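Mandelate racemase/muconate lactonizing enzyme, C-terminal domain protein (Paracoccus denitrificans, PDB 4DWD) binds magnesium and is probably a hydro-lyase of the mandelate racemase/muconate lactonizing enzyme family. Local coordinates at residues Gln66-His71 with Trp103-Lys108; Ala6-Leu11 with Val28-Glu33. All blocks are in the same frame, centred on the assembly; numbering follows the deposited sequence.

Contact 1: residues Gln66-His71 with Trp103-Lys108; sequences QEVLDH and WDLKGK
Val68, Leu69 and His71 pack against helix 90-110 in a buried contact joining it to the loop before helix 71-81 and the first residue of that helix, within the N-terminal capping domain of an enolase-superfamily enzyme. No direct hydrogen bond crosses it; apolar packing, an oblique aromatic pair and one bridging water join the segments. Val68 puts CG1, anti to its backbone N (chi1 166°), 3.9 Å from Leu105 CB and equally close to the backbone N of Lys106. Leu69 CD2 rests on Lys106, 3.7 Å from CG, the two side chains crossing at about a right angle. The lysine runs extended beyond CG, and NZ ends at a water that takes its bond and lies 2.9 Å from Leu69 O; Leu117 O of the second subunit takes another. Lys106 NZ also lies 4.2 Å from His71 NE2, at the ring edge, where its charge would probably disfavour a protonated imidazole. The His71 ring meets the pyrrole part of Trp103 obliquely, planes at 52°, with CE1 3.6 Å from Trp103 NE1; its NE2 lies over the indole, toward the rim of the face that Lys106 CD covers. The indole N-H is spent on Thr279 OG1 of helix 277-291, in the barrel domain. Helix 114-117 closes on Trp103 and Lys106, and backbone hydrogen bonds between Gln66 and Ile5 and between Val68 and Leu3 tie the loop to strand 5-14 and the chain start.

Contact 2: residues Ala6-Leu11 with Val28-Glu33; sequences AKVEAL and VRITAE
Strands 6-11 and 28-32 run antiparallel, 4.7 Å apart at their closest approach, as the two arms of a beta hairpin, with Lys7-Thr31 and Glu9-Arg29 as hydrogen-bonded pairs and Val8-Ile30 and Ala10-Val28 as non-hydrogen-bonded ones. A classic beta bulge interrupts the pairing at one end, where Ala6 N and Lys7 N both donate to Thr31 O, at 2.8 Å and 3.1 Å to that oxygen. On the face that bears Glu9 and Arg29, a salt bridge joins the two side chains, which lie side by side. Arg29 grips the carboxylate side-on: NH2 reaches OE1 of Glu9 at 2.8 Å in a nearly straight bond (172°) on the syn side, whereas NE meets Glu9 OE2 at 2.9 Å from above the carboxylate plane. The planes of the two groups are 38° apart, and the bend at chi3 (57°) places NE beside the carboxylate. Leu11 CD1 lies over one face of the guanidinium, toward its rim. A water is hydrogen-bonded to Glu9 OE2, Arg29 O and Thr31 OG1, giving the carboxylate a further partner. An alanine in place of Arg29 would probably leave the Glu9 carboxylate without its charged mate and freer to turn. The other face is apolar: Val8 CG1 meets Val28 CG1 at 3.9 Å, and Val8 CG2 lies 4.2 Å from Ile30 CG2. Helices 49-63 and 90-110 cover this apolar face, the former touching Val8, Ala10 and Val28, the latter Val28 and Ile30. Strand 37-42 pairs with strand 24-32 and strand 368-372 with strand 5-14, placing the hairpin inside the antiparallel sheet of the N-terminal capping domain that characterises the enolase-type fold.

In the fold
The centres of contacts 1 and 2 lie 12 Å apart in one capping domain. Contact 2 precedes contact 1 in sequence, its segments, on the hairpin of strands 5-14 and 24-32, both lying before residue 66. Leu105 links them directly: its CD1 lies 3.6 Å from Ile30 CG2, and its CD2 packs on Ala32 CB, so the helix that receives the loop in contact 1 also covers the apolar side of the hairpin. Both sit about 22 Å from the centre of the chain. Contact 1 additionally reaches the second subunit and the barrel, so the example illustrates how one helix can serve sheet, loop and neighbouring domain together.

Contact 1: residues Gln66-His71 with Trp103-Lys108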
loop_
_atom_site.group_PDB
_atom_site.type_symbol
_atom_site.label_atom_id
_atom_site.label_comp_id
_atom_site.label_asym_id
_atom_site.label_seq_id
_atom_site.Cartn_x
_atom_site.Cartn_y
_atom_site.Cartn_z
ATOM N N GLN B 66 43.636 -22.195 7.758
ATOM C CA GLN B 66 43.259 -20.784 7.649
ATOM C C GLN B 66 43.384 -20.052 8.990
ATOM O O GLN B 66 43.543 -20.674 10.038
ATOM C CB GLN B 66 41.836 -20.655 7.093
ATOM C CG GLN B 66 41.671 -21.208 5.682
ATOM C CD GLN B 66 42.497 -20.444 4.670
ATOM O OE1 GLN B 66 42.392 -19.229 4.567
ATOM N NE2 GLN B 66 43.308 -21.159 3.906
ATOM N N GLU B 67 43.301 -18.728 8.949
ATOM C CA GLU B 67 43.514 -17.910 10.140
ATOM C C GLU B 67 42.253 -17.803 11.002
ATOM O O GLU B 67 41.191 -17.428 10.505
ATOM C CB GLU B 67 43.991 -16.513 9.722
ATOM C CG GLU B 67 45.354 -16.503 9.041
ATOM C CD GLU B 67 46.491 -16.546 10.040
ATOM O OE1 GLU B 67 46.211 -16.513 11.258
ATOM O OE2 GLU B 67 47.665 -16.607 9.613
ATOM N N VAL B 68 42.391 -18.089 12.298
ATOM C CA VAL B 68 41.277 -17.985 13.251
ATOM C C VAL B 68 40.579 -16.633 13.154
ATOM O O VAL B 68 39.350 -16.558 13.146
ATOM C CB VAL B 68 41.764 -18.215 14.701
ATOM C CG1 VAL B 68 40.723 -17.786 15.733
ATOM C CG2 VAL B 68 42.149 -19.675 14.884
ATOM N N LEU B 69 41.362 -15.563 13.059
ATOM C CA LEU B 69 40.785 -14.223 13.080
ATOM C C LEU B 69 39.955 -13.882 11.845
ATOM O O LEU B 69 39.144 -12.951 11.893
ATOM C CB LEU B 69 41.867 -13.167 13.302
ATOM C CG LEU B 69 42.506 -13.149 14.701
ATOM C CD1 LEU B 69 43.595 -12.099 14.774
ATOM C CD2 LEU B 69 41.486 -12.900 15.802
ATOM N N ASP B 70 40.129 -14.643 10.760
ATOM C CA ASP B 70 39.427 -14.377 9.500
ATOM C C ASP B 70 38.035 -15.011 9.474
ATOM O O ASP B 70 37.493 -15.258 8.408
ATOM C CB ASP B 70 40.252 -14.891 8.303
ATOM C CG ASP B 70 41.471 -14.039 8.014
ATOM O OD1 ASP B 70 41.575 -12.931 8.584
ATOM O OD2 ASP B 70 42.324 -14.480 7.204
ATOM N N HIS B 71 37.444 -15.241 10.643
ATOM C CA HIS B 71 36.186 -16.005 10.732
ATOM C C HIS B 71 35.071 -15.522 9.830
ATOM O O HIS B 71 34.361 -16.339 9.236
ATOM C CB HIS B 71 35.694 -16.077 12.187
ATOM C CG HIS B 71 35.249 -14.746 12.751
ATOM N ND1 HIS B 71 33.987 -14.289 12.639
ATOM C CD2 HIS B 71 35.963 -13.760 13.434
ATOM C CE1 HIS B 71 33.898 -13.076 13.220
ATOM N NE2 HIS B 71 35.108 -12.759 13.708
ATOM N N TRP B 103 34.989 -17.930 17.554
ATOM C CA TRP B 103 34.926 -16.885 18.585
ATOM C C TRP B 103 35.521 -17.321 19.902
ATOM O O TRP B 103 36.178 -16.536 20.593
ATOM C CB TRP B 103 33.479 -16.437 18.792
ATOM C CG TRP B 103 33.123 -15.241 17.953
ATOM C CD1 TRP B 103 32.355 -15.214 16.797
ATOM C CD2 TRP B 103 33.505 -13.848 18.199
ATOM N NE1 TRP B 103 32.242 -13.931 16.315
ATOM C CE2 TRP B 103 32.914 -13.061 17.108
ATOM C CE3 TRP B 103 34.268 -13.203 19.158
ATOM C CZ2 TRP B 103 33.079 -11.680 17.018
ATOM C CZ3 TRP B 103 34.441 -11.812 19.046
ATOM C CH2 TRP B 103 33.851 -11.073 18.009
ATOM N N ASP B 104 35.280 -18.576 20.278
ATOM C CA ASP B 104 35.881 -19.131 21.501
ATOM C C ASP B 104 37.419 -19.122 21.359
ATOM O O ASP B 104 38.145 -18.638 22.251
ATOM C CB ASP B 104 35.329 -20.547 21.735
ATOM C CG ASP B 104 35.632 -21.095 23.126
ATOM O OD1 ASP B 104 35.833 -20.315 24.085
ATOM O OD2 ASP B 104 35.638 -22.340 23.250
ATOM N N LEU B 105 37.913 -19.600 20.216
ATOM C CA LEU B 105 39.357 -19.560 19.942
ATOM C C LEU B 105 39.917 -18.144 19.945
ATOM O O LEU B 105 40.990 -17.895 20.506
ATOM C CB LEU B 105 39.717 -20.249 18.620
ATOM C CG LEU B 105 39.912 -21.755 18.625
ATOM C CD1 LEU B 105 40.059 -22.263 17.205
ATOM C CD2 LEU B 105 41.106 -22.148 19.492
ATOM N N LYS B 106 39.189 -17.224 19.311
ATOM C CA LYS B 106 39.594 -15.827 19.266
ATOM C C LYS B 106 39.727 -15.218 20.669
ATOM O O LYS B 106 40.708 -14.528 20.964
ATOM C CB LYS B 106 38.602 -15.041 18.399
ATOM C CG LYS B 106 38.856 -13.545 18.389
ATOM C CD LYS B 106 37.861 -12.850 17.487
ATOM C CE LYS B 106 37.973 -11.347 17.654
ATOM N NZ LYS B 106 37.044 -10.635 16.726
ATOM N N GLY B 107 38.747 -15.461 21.539
ATOM C CA GLY B 107 38.809 -14.953 22.905
ATOM C C GLY B 107 40.012 -15.514 23.649
ATOM O O GLY B 107 40.695 -14.787 24.359
ATOM N N LYS B 108 40.267 -16.809 23.485
ATOM C CA LYS B 108 41.458 -17.423 24.088
ATOM C C LYS B 108 42.747 -16.817 23.515
ATOM O O LYS B 108 43.659 -16.480 24.271
ATOM C CB LYS B 108 41.417 -18.947 23.944
ATOM C CG LYS B 108 40.264 -19.582 24.709
ATOM C CD LYS B 108 40.243 -21.090 24.530
ATOM C CE LYS B 108 39.016 -21.674 25.214
ATOM N NZ LYS B 108 39.115 -23.158 25.311
HETATM O O HOH W 1 38.251 -11.471 14.275
#

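Contact 2: residues Ala6-Leu11 with Val28-Glu33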
loop_
_atom_site.group_PDB
_atom_site.type_symbol
_atom_site.label_atom_id
_atom_site.label_comp_id
_atom_site.label_asym_id
_atom_site.label_seq_id
_atom_site.Cartn_x
_atom_site.Cartn_y
_atom_site.Cartn_z
ATOM N N ALA B 6 44.092 -25.841 12.942
ATOM C CA ALA B 6 44.759 -27.112 12.672
ATOM C C ALA B 6 43.772 -28.224 12.359
ATOM O O ALA B 6 44.004 -29.045 11.470
ATOM C CB ALA B 6 45.639 -27.505 13.849
ATOM N N LYS B 7 42.666 -28.244 13.093
ATOM C CA LYS B 7 41.736 -29.352 13.037
ATOM C C LYS B 7 40.313 -28.884 13.344
ATOM O O LYS B 7 40.094 -28.073 14.245
ATOM C CB LYS B 7 42.163 -30.424 14.045
ATOM C CG LYS B 7 41.420 -31.737 13.904
ATOM C CD LYS B 7 42.074 -32.851 14.706
ATOM C CE LYS B 7 41.356 -34.171 14.459
ATOM N NZ LYS B 7 42.225 -35.353 14.700
ATOM N N VAL B 8 39.359 -29.414 12.591
ATOM C CA VAL B 8 37.943 -29.167 12.846
ATOM C C VAL B 8 37.271 -30.527 13.010
ATOM O O VAL B 8 37.334 -31.370 12.113
ATOM C CB VAL B 8 37.276 -28.372 11.697
ATOM C CG1 VAL B 8 35.783 -28.206 11.965
ATOM C CG2 VAL B 8 37.941 -27.016 11.497
ATOM N N GLU B 9 36.653 -30.752 14.168
ATOM C CA GLU B 9 35.985 -32.023 14.459
ATOM C C GLU B 9 34.496 -31.820 14.656
ATOM O O GLU B 9 34.077 -30.879 15.339
ATOM C CB GLU B 9 36.514 -32.632 15.745
ATOM C CG GLU B 9 37.934 -33.133 15.690
ATOM C CD GLU B 9 38.401 -33.457 17.084
ATOM O OE1 GLU B 9 38.053 -34.534 17.603
ATOM O OE2 GLU B 9 39.071 -32.613 17.680
ATOM N N ALA B 10 33.711 -32.728 14.087
ATOM C CA ALA B 10 32.256 -32.728 14.241
ATOM C C ALA B 10 31.873 -33.896 15.152
ATOM O O ALA B 10 32.160 -35.051 14.831
ATOM C CB ALA B 10 31.583 -32.869 12.876
ATOM N N LEU B 11 31.234 -33.592 16.281
ATOM C CA LEU B 11 31.000 -34.571 17.342
ATOM C C LEU B 11 29.521 -34.687 17.709
ATOM O O LEU B 11 28.865 -33.696 18.040
ATOM C CB LEU B 11 31.788 -34.164 18.593
ATOM C CG LEU B 11 33.307 -33.993 18.458
ATOM C CD1 LEU B 11 33.895 -33.486 19.763
ATOM C CD2 LEU B 11 33.978 -35.287 18.014
ATOM N N VAL B 28 31.019 -28.770 17.580
ATOM C CA VAL B 28 32.188 -28.635 16.722
ATOM C C VAL B 28 33.356 -28.247 17.620
ATOM O O VAL B 28 33.267 -27.289 18.392
ATOM C CB VAL B 28 31.965 -27.590 15.599
ATOM C CG1 VAL B 28 33.246 -27.359 14.811
ATOM C CG2 VAL B 28 30.865 -28.047 14.653
ATOM N N ARG B 29 34.444 -29.015 17.540
ATOM C CA ARG B 29 35.665 -28.673 18.252
ATOM C C ARG B 29 36.709 -28.250 17.233
ATOM O O ARG B 29 37.040 -29.016 16.327
ATOM C CB ARG B 29 36.170 -29.847 19.103
ATOM C CG ARG B 29 37.516 -29.542 19.763
ATOM C CD ARG B 29 37.925 -30.577 20.795
ATOM N NE ARG B 29 37.997 -31.920 20.244
ATOM C CZ ARG B 29 37.939 -33.023 20.989
ATOM N NH1 ARG B 29 37.799 -32.931 22.306
ATOM N NH2 ARG B 29 38.006 -34.215 20.419
ATOM N N ILE B 30 37.192 -27.019 17.367
ATOM C CA ILE B 30 38.261 -26.506 16.495
ATOM C C ILE B 30 39.542 -26.354 17.305
ATOM O O ILE B 30 39.552 -25.682 18.330
ATOM C CB ILE B 30 37.873 -25.178 15.798
ATOM C CG1 ILE B 30 36.531 -25.346 15.062
ATOM C CG2 ILE B 30 38.972 -24.727 14.831
ATOM C CD1 ILE B 30 36.099 -24.177 14.186
ATOM N N THR B 31 40.622 -26.966 16.813
ATOM C CA THR B 31 41.917 -26.903 17.471
ATOM C C THR B 31 42.837 -26.056 16.615
ATOM O O THR B 31 42.932 -26.263 15.401
ATOM C CB THR B 31 42.502 -28.308 17.675
ATOM O OG1 THR B 31 41.533 -29.113 18.359
ATOM C CG2 THR B 31 43.790 -28.253 18.503
ATOM N N ALA B 32 43.483 -25.084 17.245
ATOM C CA ALA B 32 44.442 -24.230 16.554
ATOM C C ALA B 32 45.812 -24.904 16.552
ATOM O O ALA B 32 46.031 -25.895 17.265
ATOM C CB ALA B 32 44.517 -22.870 17.226
ATOM N N GLU B 33 46.733 -24.353 15.766
ATOM C CA GLU B 33 48.074 -24.917 15.646
ATOM C C GLU B 33 48.843 -24.932 16.972
ATOM O O GLU B 33 49.771 -25.730 17.134
ATOM C CB GLU B 33 48.873 -24.197 14.549
ATOM C CG GLU B 33 49.081 -22.705 14.785
ATOM C CD GLU B 33 49.839 -22.012 13.664
ATOM O OE1 GLU B 33 50.780 -22.610 13.079
ATOM O OE2 GLU B 33 49.500 -20.846 13.376
HETATM O O HOH W 2 39.671 -30.202 16.661
#